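PDB 4R29: uncharacterized protein from Escherichia coli O157:H7, which probably methylates a zinc-binding cysteine of the host proteins TAB2 and TAB3, using S-adenosylmethionine as methyl donor, and thereby blocks NF-kappa-B activation. Local coordinates for residues Lys134-Val148 with Ala161-Asp173. The protein carries 1 engineered substitution. Numbering follows the deposited sequence.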
ATOM      1  N   LYS A 134       0.971  -4.885   5.670  1.00 23.33           N
ATOM      2  CA  LYS A 134       1.566  -4.009   6.675  1.00 22.72           C
ATOM      3  C   LYS A 134       1.010  -2.605   6.448  1.00 24.46           C
ATOM      4  O   LYS A 134       1.083  -2.078   5.333  1.00 23.84           O
ATOM      5  CB  LYS A 134       3.095  -4.027   6.601  1.00 22.85           C
ATOM      6  CG  LYS A 134       3.719  -5.345   7.070  1.00 30.32           C
ATOM      7  CD  LYS A 134       5.263  -5.339   6.953  1.00 33.50           C
ATOM      8  CE  LYS A 134       5.904  -6.618   7.505  1.00 33.28           C
ATOM      9  NZ  LYS A 134       6.082  -6.586   8.991  1.00 38.96           N
ATOM     10  N   ILE A 135       0.415  -2.019   7.483  1.00 21.40           N
ATOM     11  CA  ILE A 135      -0.295  -0.752   7.341  1.00 24.37           C
ATOM     12  C   ILE A 135       0.300   0.290   8.267  1.00 29.42           C
ATOM     13  O   ILE A 135       0.654  -0.021   9.404  1.00 26.75           O
ATOM     14  CB  ILE A 135      -1.789  -0.892   7.691  1.00 26.54           C
ATOM     15  CG1 ILE A 135      -2.432  -2.017   6.879  1.00 24.01           C
ATOM     16  CG2 ILE A 135      -2.517   0.440   7.469  1.00 27.75           C
ATOM     17  CD1 ILE A 135      -3.814  -2.452   7.377  1.00 29.26           C
ATOM     18  N   PHE A 136       0.409   1.522   7.778  1.00 27.49           N
ATOM     19  CA  PHE A 136       0.848   2.639   8.616  1.00 28.33           C
ATOM     20  C   PHE A 136       0.478   3.982   8.011  1.00 28.09           C
ATOM     21  O   PHE A 136       0.287   4.087   6.801  1.00 27.06           O
ATOM     22  CB  PHE A 136       2.348   2.582   8.890  1.00 25.64           C
ATOM     23  CG  PHE A 136       3.183   2.451   7.656  1.00 28.37           C
ATOM     24  CD1 PHE A 136       3.423   1.202   7.097  1.00 26.35           C
ATOM     25  CD2 PHE A 136       3.735   3.565   7.059  1.00 27.58           C
ATOM     26  CE1 PHE A 136       4.199   1.066   5.962  1.00 27.74           C
ATOM     27  CE2 PHE A 136       4.516   3.437   5.904  1.00 32.79           C
ATOM     28  CZ  PHE A 136       4.745   2.181   5.359  1.00 25.43           C
ATOM     29  N   PRO A 137       0.376   5.014   8.863  1.00 29.14           N
ATOM     30  CA  PRO A 137       0.016   6.365   8.420  1.00 31.35           C
ATOM     31  C   PRO A 137       0.985   6.890   7.360  1.00 29.47           C
ATOM     32  O   PRO A 137       2.179   6.641   7.445  1.00 27.90           O
ATOM     33  CB  PRO A 137       0.154   7.205   9.704  1.00 31.12           C
ATOM     34  CG  PRO A 137      -0.013   6.231  10.827  1.00 29.26           C
ATOM     35  CD  PRO A 137       0.617   4.953  10.320  1.00 29.15           C
ATOM     36  N   LYS A 138       0.474   7.612   6.371  1.00 30.44           N
ATOM     37  CA  LYS A 138       1.353   8.230   5.407  1.00 34.36           C
ATOM     38  C   LYS A 138       2.066   9.387   6.058  1.00 42.94           C
ATOM     39  O   LYS A 138       1.443  10.219   6.722  1.00 42.03           O
ATOM     40  CB  LYS A 138       0.605   8.734   4.180  1.00 36.10           C
ATOM     41  CG  LYS A 138       1.533   9.410   3.176  1.00 34.62           C
ATOM     42  CD  LYS A 138       0.961   9.388   1.759  1.00 39.81           C
ATOM     43  CE  LYS A 138       1.776  10.263   0.798  1.00 47.02           C
ATOM     44  NZ  LYS A 138       3.233  10.329   1.159  1.00 56.11           N
ATOM     45  N   GLU A 139       3.383   9.409   5.876  1.00 45.19           N
ATOM     46  CA  GLU A 139       4.216  10.566   6.174  1.00 47.69           C
ATOM     47  C   GLU A 139       3.551  11.843   5.650  1.00 47.05           C
ATOM     48  O   GLU A 139       3.017  11.861   4.541  1.00 45.48           O
ATOM     49  CB  GLU A 139       5.575  10.379   5.489  1.00 47.35           C
ATOM     50  CG  GLU A 139       6.550  11.521   5.679  1.00 53.02           C
ATOM     51  CD  GLU A 139       7.035  11.618   7.107  1.00 52.71           C
ATOM     52  OE1 GLU A 139       6.506  10.873   7.968  1.00 54.52           O
ATOM     53  OE2 GLU A 139       7.943  12.433   7.362  1.00 45.42           O
ATOM     54  N   ASN A 140       3.568  12.902   6.449  1.00 44.88           N
ATOM     55  CA  ASN A 140       3.133  14.210   5.966  1.00 42.76           C
ATOM     56  C   ASN A 140       1.684  14.249   5.476  1.00 43.98           C
ATOM     57  O   ASN A 140       1.318  15.092   4.652  1.00 45.28           O
ATOM     58  CB  ASN A 140       4.077  14.718   4.860  1.00 46.47           C
ATOM     59  CG  ASN A 140       4.005  13.872   3.575  1.00 61.82           C
ATOM     60  OD1 ASN A 140       2.958  13.793   2.917  1.00 64.36           O
ATOM     61  ND2 ASN A 140       5.123  13.237   3.218  1.00 57.60           N
ATOM     62  N   ASN A 141       0.854  13.343   5.975  1.00 42.85           N
ATOM     63  CA  ASN A 141      -0.551  13.359   5.597  1.00 39.14           C
ATOM     64  C   ASN A 141      -1.418  12.906   6.761  1.00 42.32           C
ATOM     65  O   ASN A 141      -1.059  11.980   7.497  1.00 43.25           O
ATOM     66  CB  ASN A 141      -0.798  12.507   4.348  1.00 42.00           C
ATOM     67  CG  ASN A 141      -2.217  12.652   3.802  1.00 39.83           C
ATOM     68  OD1 ASN A 141      -3.167  12.093   4.347  1.00 43.02           O
ATOM     69  ND2 ASN A 141      -2.357  13.381   2.705  1.00 39.00           N
ATOM     70  N   ASP A 142      -2.557  13.573   6.918  1.00 43.37           N
ATOM     71  CA  ASP A 142      -3.421  13.393   8.078  1.00 41.32           C
ATOM     72  C   ASP A 142      -4.408  12.232   7.975  1.00 42.45           C
ATOM     73  O   ASP A 142      -4.863  11.708   8.988  1.00 45.14           O
ATOM     74  CB  ASP A 142      -4.206  14.672   8.344  1.00 38.80           C
ATOM     75  CG  ASP A 142      -4.165  15.063   9.789  1.00 49.68           C
ATOM     76  OD1 ASP A 142      -3.270  14.545  10.503  1.00 49.43           O
ATOM     77  OD2 ASP A 142      -5.015  15.883  10.213  1.00 57.81           O
ATOM     78  N   PHE A 143      -4.759  11.835   6.765  1.00 36.28           N
ATOM     79  CA  PHE A 143      -5.804  10.829   6.627  1.00 41.25           C
ATOM     80  C   PHE A 143      -5.352   9.593   5.868  1.00 37.71           C
ATOM     81  O   PHE A 143      -5.982   8.548   5.960  1.00 33.34           O
ATOM     82  CB  PHE A 143      -7.058  11.428   5.977  1.00 41.63           C
ATOM     83  CG  PHE A 143      -6.807  12.088   4.642  1.00 40.98           C
ATOM     84  CD1 PHE A 143      -6.808  11.341   3.470  1.00 41.13           C
ATOM     85  CD2 PHE A 143      -6.594  13.456   4.559  1.00 43.55           C
ATOM     86  CE1 PHE A 143      -6.582  11.945   2.233  1.00 41.54           C
ATOM     87  CE2 PHE A 143      -6.369  14.072   3.325  1.00 49.73           C
ATOM     88  CZ  PHE A 143      -6.364  13.315   2.161  1.00 44.38           C
ATOM     89  N   LEU A 144      -4.255   9.728   5.129  1.00 34.90           N
ATOM     90  CA  LEU A 144      -3.773   8.680   4.250  1.00 29.19           C
ATOM     91  C   LEU A 144      -2.978   7.609   5.000  1.00 30.63           C
ATOM     92  O   LEU A 144      -2.164   7.915   5.877  1.00 26.74           O
ATOM     93  CB  LEU A 144      -2.905   9.294   3.153  1.00 32.82           C
ATOM     94  CG  LEU A 144      -3.418   9.225   1.714  1.00 36.34           C
ATOM     95  CD1 LEU A 144      -4.940   9.224   1.656  1.00 37.94           C
ATOM     96  CD2 LEU A 144      -2.831  10.359   0.878  1.00 37.29           C
ATOM     97  N   TYR A 145      -3.234   6.352   4.651  1.00 28.29           N
ATOM     98  CA  TYR A 145      -2.447   5.229   5.160  1.00 29.56           C
ATOM     99  C   TYR A 145      -1.778   4.469   4.022  1.00 24.78           C
ATOM    100  O   TYR A 145      -2.374   4.268   2.977  1.00 24.35           O
ATOM    101  CB  TYR A 145      -3.325   4.283   5.975  1.00 22.96           C
ATOM    102  CG  TYR A 145      -3.739   4.880   7.281  1.00 28.01           C
ATOM    103  CD1 TYR A 145      -4.803   5.773   7.352  1.00 28.23           C
ATOM    104  CD2 TYR A 145      -3.044   4.584   8.447  1.00 30.82           C
ATOM    105  CE1 TYR A 145      -5.169   6.344   8.553  1.00 31.41           C
ATOM    106  CE2 TYR A 145      -3.411   5.145   9.657  1.00 31.45           C
ATOM    107  CZ  TYR A 145      -4.472   6.025   9.703  1.00 32.01           C
ATOM    108  OH  TYR A 145      -4.839   6.584  10.910  1.00 39.23           O
ATOM    109  N   ILE A 146      -0.529   4.073   4.228  1.00 28.46           N
ATOM    110  CA  ILE A 146       0.175   3.205   3.291  1.00 23.83           C
ATOM    111  C   ILE A 146      -0.177   1.742   3.581  1.00 24.17           C
ATOM    112  O   ILE A 146      -0.205   1.318   4.740  1.00 22.35           O
ATOM    113  CB  ILE A 146       1.711   3.366   3.426  1.00 25.27           C
ATOM    114  CG1 ILE A 146       2.115   4.832   3.314  1.00 24.99           C
ATOM    115  CG2 ILE A 146       2.447   2.511   2.394  1.00 22.38           C
ATOM    116  CD1 ILE A 146       1.948   5.373   1.954  1.00 26.12           C
ATOM    117  N   VAL A 147      -0.430   0.975   2.523  1.00 23.97           N
ATOM    118  CA  VAL A 147      -0.606  -0.466   2.644  1.00 17.34           C
ATOM    119  C   VAL A 147       0.438  -1.213   1.840  1.00 16.06           C
ATOM    120  O   VAL A 147       0.547  -1.048   0.623  1.00 19.14           O
ATOM    121  CB  VAL A 147      -2.004  -0.914   2.182  1.00 18.90           C
ATOM    122  CG1 VAL A 147      -2.212  -2.401   2.498  1.00 15.56           C
ATOM    123  CG2 VAL A 147      -3.088  -0.034   2.829  1.00 16.17           C
ATOM    124  N   VAL A 148       1.216  -2.036   2.528  1.00 17.61           N
ATOM    125  CA  VAL A 148       2.177  -2.913   1.879  1.00 18.04           C
ATOM    126  C   VAL A 148       1.615  -4.335   1.897  1.00 18.00           C
ATOM    127  O   VAL A 148       1.516  -4.970   2.958  1.00 17.74           O
ATOM    128  CB  VAL A 148       3.556  -2.885   2.597  1.00 20.44           C
ATOM    129  CG1 VAL A 148       4.575  -3.763   1.874  1.00 15.76           C
ATOM    130  CG2 VAL A 148       4.089  -1.448   2.711  1.00 18.28           C
ATOM    131  N   ALA A 161       8.626  -6.695   1.665  1.00 19.53           N
ATOM    132  CA  ALA A 161       7.796  -5.735   2.366  1.00 19.30           C
ATOM    133  C   ALA A 161       8.669  -4.982   3.352  1.00 21.34           C
ATOM    134  O   ALA A 161       8.581  -3.765   3.472  1.00 20.47           O
ATOM    135  CB  ALA A 161       6.649  -6.412   3.074  1.00 18.52           C
ATOM    136  N   ASN A 162       9.518  -5.719   4.055  1.00 23.03           N
ATOM    137  CA  ASN A 162      10.432  -5.102   5.007  1.00 23.86           C
ATOM    138  C   ASN A 162      11.412  -4.164   4.306  1.00 22.94           C
ATOM    139  O   ASN A 162      11.640  -3.041   4.749  1.00 24.63           O
ATOM    140  CB  ASN A 162      11.184  -6.174   5.803  1.00 27.13           C
ATOM    141  CG  ASN A 162      10.346  -6.764   6.921  1.00 29.07           C
ATOM    142  OD1 ASN A 162       9.438  -6.113   7.450  1.00 32.29           O
ATOM    143  ND2 ASN A 162      10.641  -8.003   7.284  1.00 32.22           N
ATOM    144  N   ARG A 163      11.982  -4.633   3.203  1.00 20.66           N
ATOM    145  CA  ARG A 163      12.911  -3.837   2.426  1.00 20.64           C
ATOM    146  C   ARG A 163      12.252  -2.543   1.920  1.00 21.17           C
ATOM    147  O   ARG A 163      12.877  -1.489   1.872  1.00 23.98           O
ATOM    148  CB  ARG A 163      13.459  -4.657   1.268  1.00 20.08           C
ATOM    149  CG  ARG A 163      14.497  -3.935   0.413  1.00 22.10           C
ATOM    150  CD  ARG A 163      15.774  -3.795   1.203  1.00 26.99           C
ATOM    151  NE  ARG A 163      16.871  -3.229   0.422  1.00 35.57           N
ATOM    152  CZ  ARG A 163      17.833  -2.474   0.949  1.00 37.50           C
ATOM    153  NH1 ARG A 163      17.824  -2.184   2.248  1.00 35.21           N
ATOM    154  NH2 ARG A 163      18.799  -2.001   0.180  1.00 40.89           N
ATOM    155  N   PHE A 164      10.983  -2.615   1.565  1.00 19.37           N
ATOM    156  CA  PHE A 164      10.285  -1.408   1.173  1.00 21.17           C
ATOM    157  C   PHE A 164      10.239  -0.395   2.312  1.00 20.56           C
ATOM    158  O   PHE A 164      10.470   0.789   2.104  1.00 21.20           O
ATOM    159  CB  PHE A 164       8.867  -1.718   0.702  1.00 19.09           C
ATOM    160  CG  PHE A 164       7.997  -0.504   0.596  1.00 21.16           C
ATOM    161  CD1 PHE A 164       8.096   0.337  -0.498  1.00 20.17           C
ATOM    162  CD2 PHE A 164       7.102  -0.182   1.610  1.00 20.84           C
ATOM    163  CE1 PHE A 164       7.300   1.473  -0.602  1.00 22.62           C
ATOM    164  CE2 PHE A 164       6.297   0.948   1.516  1.00 23.15           C
ATOM    165  CZ  PHE A 164       6.399   1.781   0.407  1.00 23.11           C
ATOM    166  N   ILE A 165       9.922  -0.864   3.511  1.00 20.58           N
ATOM    167  CA  ILE A 165       9.800   0.017   4.661  1.00 21.61           C
ATOM    168  C   ILE A 165      11.130   0.727   4.981  1.00 23.18           C
ATOM    169  O   ILE A 165      11.152   1.920   5.322  1.00 19.76           O
ATOM    170  CB  ILE A 165       9.250  -0.750   5.875  1.00 23.06           C
ATOM    171  CG1 ILE A 165       7.819  -1.220   5.582  1.00 21.20           C
ATOM    172  CG2 ILE A 165       9.282   0.115   7.135  1.00 18.81           C
ATOM    173  CD1 ILE A 165       7.259  -2.157   6.652  1.00 24.20           C
ATOM    174  N   GLU A 166      12.229  -0.007   4.844  1.00 22.08           N
ATOM    175  CA  GLU A 166      13.564   0.583   4.964  1.00 24.34           C
ATOM    176  C   GLU A 166      13.806   1.650   3.913  1.00 24.32           C
ATOM    177  O   GLU A 166      14.281   2.739   4.238  1.00 20.54           O
ATOM    178  CB  GLU A 166      14.646  -0.478   4.813  1.00 23.75           C
ATOM    179  CG  GLU A 166      14.664  -1.489   5.918  1.00 27.30           C
ATOM    180  CD  GLU A 166      15.597  -2.638   5.598  1.00 36.12           C
ATOM    181  OE1 GLU A 166      15.466  -3.704   6.241  1.00 43.70           O
ATOM    182  OE2 GLU A 166      16.452  -2.476   4.698  1.00 35.47           O
ATOM    183  N   LEU A 167      13.512   1.333   2.650  1.00 18.68           N
ATOM    184  CA  LEU A 167      13.719   2.311   1.599  1.00 19.57           C
ATOM    185  C   LEU A 167      12.773   3.484   1.819  1.00 20.24           C
ATOM    186  O   LEU A 167      13.162   4.633   1.700  1.00 22.28           O
ATOM    187  CB  LEU A 167      13.538   1.687   0.209  1.00 22.37           C
ATOM    188  CG  LEU A 167      14.514   0.553  -0.135  1.00 22.14           C
ATOM    189  CD1 LEU A 167      14.223  -0.082  -1.483  1.00 19.76           C
ATOM    190  CD2 LEU A 167      15.953   1.067  -0.091  1.00 25.97           C
ATOM    191  N   TYR A 168      11.533   3.194   2.175  1.00 20.98           N
ATOM    192  CA  TYR A 168      10.571   4.252   2.436  1.00 23.15           C
ATOM    193  C   TYR A 168      11.032   5.185   3.563  1.00 24.57           C
ATOM    194  O   TYR A 168      10.829   6.393   3.500  1.00 21.91           O
ATOM    195  CB  TYR A 168       9.229   3.658   2.802  1.00 20.56           C
ATOM    196  CG  TYR A 168       8.179   4.693   3.103  1.00 24.46           C
ATOM    197  CD1 TYR A 168       7.494   5.324   2.071  1.00 25.35           C
ATOM    198  CD2 TYR A 168       7.867   5.038   4.411  1.00 23.98           C
ATOM    199  CE1 TYR A 168       6.525   6.265   2.329  1.00 25.94           C
ATOM    200  CE2 TYR A 168       6.899   5.985   4.685  1.00 24.37           C
ATOM    201  CZ  TYR A 168       6.231   6.594   3.635  1.00 28.94           C
ATOM    202  OH  TYR A 168       5.264   7.537   3.875  1.00 34.43           O
ATOM    203  N   ASN A 169      11.627   4.607   4.598  1.00 20.49           N
ATOM    204  CA  ASN A 169      12.124   5.388   5.718  1.00 26.00           C
ATOM    205  C   ASN A 169      13.320   6.243   5.321  1.00 25.22           C
ATOM    206  O   ASN A 169      13.484   7.356   5.796  1.00 21.30           O
ATOM    207  CB  ASN A 169      12.500   4.471   6.884  1.00 19.96           C
ATOM    208  CG  ASN A 169      11.289   3.985   7.659  1.00 24.36           C
ATOM    209  OD1 ASN A 169      10.247   4.636   7.672  1.00 26.80           O
ATOM    210  ND2 ASN A 169      11.419   2.832   8.303  1.00 24.41           N
ATOM    211  N   ILE A 170      14.169   5.702   4.459  1.00 21.88           N
ATOM    212  CA  ILE A 170      15.290   6.465   3.976  1.00 23.72           C
ATOM    213  C   ILE A 170      14.779   7.657   3.179  1.00 25.79           C
ATOM    214  O   ILE A 170      15.216   8.785   3.399  1.00 22.74           O
ATOM    215  CB  ILE A 170      16.188   5.628   3.093  1.00 24.02           C
ATOM    216  CG1 ILE A 170      16.958   4.613   3.936  1.00 24.20           C
ATOM    217  CG2 ILE A 170      17.134   6.529   2.305  1.00 25.00           C
ATOM    218  CD1 ILE A 170      17.814   3.680   3.089  1.00 27.24           C
ATOM    219  N   LYS A 171      13.841   7.408   2.266  1.00 21.66           N
ATOM    220  CA  LYS A 171      13.266   8.493   1.477  1.00 23.02           C
ATOM    221  C   LYS A 171      12.697   9.576   2.389  1.00 25.10           C
ATOM    222  O   LYS A 171      13.050  10.739   2.269  1.00 25.01           O
ATOM    223  CB  LYS A 171      12.163   7.997   0.542  1.00 24.30           C
ATOM    224  CG  LYS A 171      11.677   9.064  -0.452  1.00 23.52           C
ATOM    225  CD  LYS A 171      10.170   9.036  -0.613  1.00 28.18           C
ATOM    226  CE  LYS A 171       9.718   9.380  -2.050  1.00 26.07           C
ATOM    227  NZ  LYS A 171      10.465  10.524  -2.689  1.00 22.64           N
ATOM    228  N   ARG A 172      11.815   9.195   3.308  1.00 25.34           N
ATOM    229  CA  ARG A 172      11.161  10.204   4.128  1.00 30.94           C
ATOM    230  C   ARG A 172      12.151  10.909   5.088  1.00 29.62           C
ATOM    231  O   ARG A 172      12.036  12.109   5.308  1.00 26.75           O
ATOM    232  CB  ARG A 172       9.931   9.645   4.851  1.00 29.93           C
ATOM    233  CG  ARG A 172      10.249   8.749   6.001  1.00 37.33           C
ATOM    234  CD  ARG A 172      10.065   9.441   7.346  1.00 43.85           C
ATOM    235  NE  ARG A 172      10.605   8.609   8.424  1.00 44.86           N
ATOM    236  CZ  ARG A 172      10.056   7.463   8.827  1.00 45.45           C
ATOM    237  NH1 ARG A 172       8.949   7.013   8.240  1.00 40.41           N
ATOM    238  NH2 ARG A 172      10.616   6.762   9.811  1.00 45.99           N
ATOM    239  N   ASP A 173      13.135  10.182   5.619  1.00 24.86           N
ATOM    240  CA  ASP A 173      14.179  10.821   6.431  1.00 29.24           C
ATOM    241  C   ASP A 173      14.937  11.888   5.639  1.00 28.66           C
ATOM    242  O   ASP A 173      15.167  13.001   6.122  1.00 29.01           O
ATOM    243  CB  ASP A 173      15.150   9.789   7.014  1.00 28.48           C
ATOM    244  CG  ASP A 173      14.506   8.940   8.097  1.00 32.13           C
ATOM    245  OD1 ASP A 173      13.337   9.212   8.446  1.00 36.06           O
ATOM    246  OD2 ASP A 173      15.157   8.007   8.606  1.00 33.64           O
TER
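A helix laid on one face of an antiparallel beta-hairpin, within the Rossmann-like fold of this methyltransferase, is exemplified where Phe-136, Ile-146 and Val-148 meet Phe-164 and Tyr-168. Residues 161-173 run at 145° to strand 145-148, with the axes 10.1 Å apart at their closest, a distance filled by apolar side chains. At the start of 161-173, where the CA atoms of Val-148 and Ala-161 are neighbours in the register, Val-148 reaches over with both branches: CG1 rests on Ala-161 CB at 3.6 Å, while CG2 packs tightly against the ring of Phe-164, 3.4 Å from CD2. Midway along the helix, Phe-136 turns the edge of its ring toward the face of Tyr-168 in an offset edge-to-face pair, planes at 61° and centroids 5.6 Å apart. CG of Phe-136 sits between its backbone N and carbonyl carbon (chi1 52°), which lays one ring face over CB of its cross-strand neighbour Ile-146 while an edge is presented to Tyr-168. The tyrosine side chain, extended with CG opposite the backbone N, carries OH to the type II turn 138-141. There Tyr-168 OH accepts a weak hydrogen bond from Glu-139 N, at 3.3 Å. The Glu-139 carboxylate crosses the Arg-172 chain, Glu-139 OE2 lying 3.7 Å from Arg-172 CD; its charge is near that of the guanidinium without forming a salt bridge. Towards the opposite end of the contact from Glu-139, the aliphatic part of Lys-134 crosses Ile-165, Lys-134 CD 3.8 Å from Ile-165 CD1. Beyond the hairpin, strand 109-114 pairs with strand 145-151 to complete the three-stranded sheet, and its Gln-111, which binds S-adenosylmethionine, touches both Ile-146 and Phe-164. Helix 186-201 packs on Phe-164 through Met-198 and Ile-201, leaving that ring among sheet, second helix and cofactor site.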